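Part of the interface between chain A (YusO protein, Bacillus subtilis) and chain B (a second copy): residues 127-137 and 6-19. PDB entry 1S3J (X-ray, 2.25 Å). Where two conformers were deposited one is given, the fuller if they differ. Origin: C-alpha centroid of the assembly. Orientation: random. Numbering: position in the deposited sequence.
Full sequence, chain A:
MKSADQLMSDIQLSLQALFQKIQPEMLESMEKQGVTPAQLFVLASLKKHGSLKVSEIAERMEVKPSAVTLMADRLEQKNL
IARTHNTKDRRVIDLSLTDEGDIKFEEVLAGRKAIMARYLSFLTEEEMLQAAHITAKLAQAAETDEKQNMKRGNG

Chain A 127-137: EMLQAAHITAK
Chain B 6-19: QLMSDIQLSLQALF

Two helices, residues 127-137 of chain A and 6-19 of chain B, run in the same general direction, their axes crossing at 29° and approaching to 8.5 Å. Both stretches are helical throughout, with phi/psi near -65/-42. Register is set by two close CA pairs. CA of A132(A) lies 5.3 Å from CA of I11(B). CA of A136(A) lies 5.5 Å from CA of S14(B). Three of these four residues are small, A132(A), A136(A) and S14(B); the fourth, I11(B), is the large one. The two stretches bury 508 Å² in all.

Along chain B, L7(B) (m, t) points toward chain A. Its CD1 lies 3.8 Å from CG of M128(A), and its CD2 lies 3.8 Å from CB of A132(A), so its two methyls divide between a long side chain and a short one. Next, CG of M8(B) (m, t, m) packs 3.7 Å from SE of M128(A) (t, p, p); both residues are selenomethionines.

One turn on, I11(B) (m, t) is the knob. Its CB leaves sideways, but the end of the side chain enters a hole formed by M128(A), A131(A), A132(A) and T135(A). CD1 of I11(B) meets SE of M128(A) at 3.9 Å and CB of A131(A) at 4.1 Å, while CG1 reaches CA of A132(A) at 3.7 Å, a contact with main chain.

S14(B) (m) points toward chain A, its CB 3.6 Å from CB of T135(A). No direct hydrogen bond crosses the contact; instead, one water donates to OG of S14(B) at 2.7 Å and to O of A132(A) at 3.0 Å. T135(A) (p) turns its hydroxyl back on its own helix, OG1 donating to O of A131(A) at 2.6 Å, and its CG2 meets CD2 of L15(B) (m, t) at 3.7 Å. Finally, CD1 of L18(B) (m, t) rests 3.9 Å from O of T135(A).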

# COMPACT_ATOMS: atom_id res chain seq x y z
N GLU A 127 -22.34 -11.59 -3.46
CA GLU A 127 -21.10 -11.15 -2.82
C GLU A 127 -20.51 -9.97 -3.56
O GLU A 127 -19.97 -9.09 -2.94
CB GLU A 127 -20.08 -12.28 -2.73
CG GLU A 127 -20.43 -13.31 -1.69
CD GLU A 127 -19.71 -14.64 -1.90
OE1 GLU A 127 -19.06 -14.84 -2.93
OE2 GLU A 127 -19.82 -15.51 -1.04
N MSE A 128 -20.65 -9.96 -4.88
CA MSE A 128 -20.21 -8.81 -5.70
C MSE A 128 -20.94 -7.53 -5.31
O MSE A 128 -20.33 -6.48 -5.21
CB MSE A 128 -20.41 -9.10 -7.19
CG MSE A 128 -19.72 -8.12 -8.12
SE MSE A 128 -17.80 -8.53 -8.24
CE MSE A 128 -17.90 -10.18 -9.29
N LEU A 129 -22.26 -7.63 -5.12
CA LEU A 129 -23.08 -6.48 -4.77
C LEU A 129 -22.70 -5.99 -3.36
O LEU A 129 -22.55 -4.80 -3.15
CB LEU A 129 -24.56 -6.81 -4.80
CG LEU A 129 -25.17 -6.93 -6.19
CD1 LEU A 129 -26.36 -7.87 -6.15
CD2 LEU A 129 -25.57 -5.55 -6.74
N GLN A 130 -22.53 -6.94 -2.43
CA GLN A 130 -22.04 -6.62 -1.08
C GLN A 130 -20.70 -5.91 -1.17
O GLN A 130 -20.51 -4.91 -0.50
CB GLN A 130 -21.85 -7.88 -0.25
CG GLN A 130 -23.12 -8.59 0.21
CD GLN A 130 -22.86 -10.00 0.71
OE1 GLN A 130 -21.71 -10.39 0.88
NE2 GLN A 130 -23.91 -10.73 0.97
N ALA A 131 -19.77 -6.41 -2.01
CA ALA A 131 -18.43 -5.81 -2.08
C ALA A 131 -18.48 -4.41 -2.68
O ALA A 131 -17.73 -3.55 -2.27
CB ALA A 131 -17.43 -6.70 -2.86
N ALA A 132 -19.34 -4.19 -3.66
CA ALA A 132 -19.52 -2.85 -4.24
C ALA A 132 -19.92 -1.87 -3.16
O ALA A 132 -19.33 -0.81 -3.04
CB ALA A 132 -20.57 -2.85 -5.33
N HIS A 133 -20.93 -2.26 -2.38
CA HIS A 133 -21.50 -1.42 -1.33
C HIS A 133 -20.52 -1.14 -0.17
O HIS A 133 -20.40 -0.03 0.28
CB HIS A 133 -22.74 -2.11 -0.76
CG HIS A 133 -23.35 -1.39 0.39
ND1 HIS A 133 -23.04 -1.68 1.71
CD2 HIS A 133 -24.26 -0.39 0.43
CE1 HIS A 133 -23.73 -0.89 2.50
NE2 HIS A 133 -24.48 -0.09 1.76
N ILE A 134 -19.85 -2.17 0.34
CA ILE A 134 -18.88 -2.03 1.43
C ILE A 134 -17.66 -1.19 1.00
O ILE A 134 -17.22 -0.33 1.75
CB ILE A 134 -18.47 -3.44 1.90
CG1 ILE A 134 -19.66 -4.14 2.57
CG2 ILE A 134 -17.29 -3.41 2.82
CD1 ILE A 134 -19.44 -5.64 2.77
N THR A 135 -17.10 -1.41 -0.18
CA THR A 135 -15.93 -0.64 -0.59
C THR A 135 -16.28 0.83 -0.86
O THR A 135 -15.50 1.72 -0.49
CB THR A 135 -15.25 -1.21 -1.81
OG1 THR A 135 -16.23 -1.46 -2.83
CG2 THR A 135 -14.59 -2.56 -1.51
N ALA A 136 -17.44 1.07 -1.48
CA ALA A 136 -17.94 2.42 -1.71
C ALA A 136 -18.19 3.15 -0.39
O ALA A 136 -17.76 4.28 -0.21
CB ALA A 136 -19.22 2.41 -2.57
N LYS A 137 -18.83 2.48 0.55
CA LYS A 137 -19.07 3.05 1.86
C LYS A 137 -17.76 3.33 2.64
O LYS A 137 -17.62 4.39 3.27
CB LYS A 137 -19.96 2.12 2.67
CG LYS A 137 -20.22 2.58 4.07
CD LYS A 137 -21.32 1.75 4.72
CE LYS A 137 -21.63 2.24 6.15
NZ LYS A 137 -22.46 1.24 6.90
N GLN B 6 -19.00 -3.34 -14.81
CA GLN B 6 -19.06 -2.06 -14.13
C GLN B 6 -18.93 -2.17 -12.60
O GLN B 6 -18.23 -1.36 -12.00
CB GLN B 6 -20.34 -1.29 -14.50
CG GLN B 6 -20.67 -0.05 -13.61
CD GLN B 6 -19.68 1.14 -13.77
OE1 GLN B 6 -18.48 1.01 -13.53
NE2 GLN B 6 -20.21 2.29 -14.17
N LEU B 7 -19.57 -3.14 -11.96
CA LEU B 7 -19.44 -3.32 -10.51
C LEU B 7 -17.97 -3.52 -10.15
O LEU B 7 -17.47 -2.90 -9.22
CB LEU B 7 -20.24 -4.53 -10.02
CG LEU B 7 -21.74 -4.36 -9.88
CD1 LEU B 7 -22.36 -5.72 -9.56
CD2 LEU B 7 -22.11 -3.36 -8.81
N MSE B 8 -17.30 -4.40 -10.89
CA MSE B 8 -15.88 -4.70 -10.70
C MSE B 8 -15.05 -3.45 -10.96
O MSE B 8 -14.02 -3.23 -10.33
CB MSE B 8 -15.43 -5.86 -11.62
CG MSE B 8 -16.03 -7.21 -11.20
SE MSE B 8 -15.29 -8.84 -12.06
CE MSE B 8 -16.49 -8.94 -13.64
N SER B 9 -15.53 -2.61 -11.87
CA SER B 9 -14.93 -1.30 -12.09
C SER B 9 -15.12 -0.33 -10.92
O SER B 9 -14.16 0.36 -10.55
CB SER B 9 -15.44 -0.66 -13.39
OG SER B 9 -14.52 0.32 -13.82
N ASP B 10 -16.32 -0.26 -10.33
CA ASP B 10 -16.54 0.61 -9.16
C ASP B 10 -15.74 0.11 -7.96
O ASP B 10 -15.21 0.90 -7.20
CB ASP B 10 -18.01 0.68 -8.73
CG ASP B 10 -18.94 1.19 -9.82
OD1 ASP B 10 -18.49 1.80 -10.82
OD2 ASP B 10 -20.17 1.02 -9.75
N ILE B 11 -15.69 -1.20 -7.79
CA ILE B 11 -14.96 -1.82 -6.69
C ILE B 11 -13.50 -1.44 -6.78
O ILE B 11 -12.90 -1.03 -5.79
CB ILE B 11 -15.14 -3.34 -6.71
CG1 ILE B 11 -16.52 -3.71 -6.14
CG2 ILE B 11 -14.03 -4.03 -5.91
CD1 ILE B 11 -17.05 -5.03 -6.61
N GLN B 12 -12.93 -1.54 -7.98
CA GLN B 12 -11.52 -1.21 -8.22
C GLN B 12 -11.23 0.22 -7.84
O GLN B 12 -10.24 0.50 -7.19
CB GLN B 12 -11.15 -1.48 -9.70
CG GLN B 12 -9.81 -0.93 -10.20
CD GLN B 12 -8.63 -1.32 -9.33
OE1 GLN B 12 -7.62 -0.60 -9.30
NE2 GLN B 12 -8.74 -2.46 -8.64
N LEU B 13 -12.12 1.13 -8.20
CA LEU B 13 -11.89 2.53 -7.95
C LEU B 13 -12.06 2.87 -6.46
O LEU B 13 -11.35 3.75 -5.93
CB LEU B 13 -12.81 3.37 -8.84
CG LEU B 13 -12.55 3.13 -10.34
CD1 LEU B 13 -13.67 3.71 -11.22
CD2 LEU B 13 -11.18 3.69 -10.74
N SER B 14 -12.97 2.18 -5.78
CA SER B 14 -13.08 2.32 -4.32
C SER B 14 -11.83 1.76 -3.62
O SER B 14 -11.30 2.39 -2.70
CB SER B 14 -14.35 1.65 -3.80
OG SER B 14 -15.49 2.12 -4.50
N LEU B 15 -11.33 0.61 -4.08
CA LEU B 15 -10.14 -0.00 -3.48
C LEU B 15 -8.92 0.87 -3.70
O LEU B 15 -8.10 1.03 -2.79
CB LEU B 15 -9.87 -1.41 -4.03
CG LEU B 15 -10.93 -2.44 -3.63
CD1 LEU B 15 -10.72 -3.77 -4.35
CD2 LEU B 15 -10.93 -2.66 -2.14
N GLN B 16 -8.83 1.46 -4.89
CA GLN B 16 -7.73 2.35 -5.22
C GLN B 16 -7.74 3.58 -4.32
O GLN B 16 -6.69 3.98 -3.82
CB GLN B 16 -7.74 2.76 -6.69
CG GLN B 16 -6.83 3.98 -7.04
CD GLN B 16 -5.35 3.65 -6.99
OE1 GLN B 16 -4.94 2.57 -7.39
NE2 GLN B 16 -4.53 4.59 -6.51
N ALA B 17 -8.91 4.18 -4.11
CA ALA B 17 -8.98 5.35 -3.24
C ALA B 17 -8.71 4.98 -1.78
O ALA B 17 -8.15 5.77 -1.04
CB ALA B 17 -10.34 6.03 -3.36
N LEU B 18 -9.09 3.76 -1.37
CA LEU B 18 -8.87 3.32 -0.01
C LEU B 18 -7.37 3.09 0.22
O LEU B 18 -6.79 3.65 1.13
CB LEU B 18 -9.67 2.06 0.31
CG LEU B 18 -11.16 2.24 0.69
CD1 LEU B 18 -11.88 0.92 0.66
CD2 LEU B 18 -11.30 2.85 2.05
N PHE B 19 -6.76 2.28 -0.63
CA PHE B 19 -5.33 1.98 -0.60
C PHE B 19 -4.42 3.21 -0.61
O PHE B 19 -3.37 3.19 0.03
CB PHE B 19 -4.98 1.07 -1.79
CG PHE B 19 -3.51 1.02 -2.09
CD1 PHE B 19 -2.64 0.31 -1.27
CD2 PHE B 19 -2.99 1.66 -3.21
CE1 PHE B 19 -1.27 0.26 -1.56
CE2 PHE B 19 -1.63 1.61 -3.50
CZ PHE B 19 -0.77 0.91 -2.67
O HOH W 1 -17.38 0.25 -5.06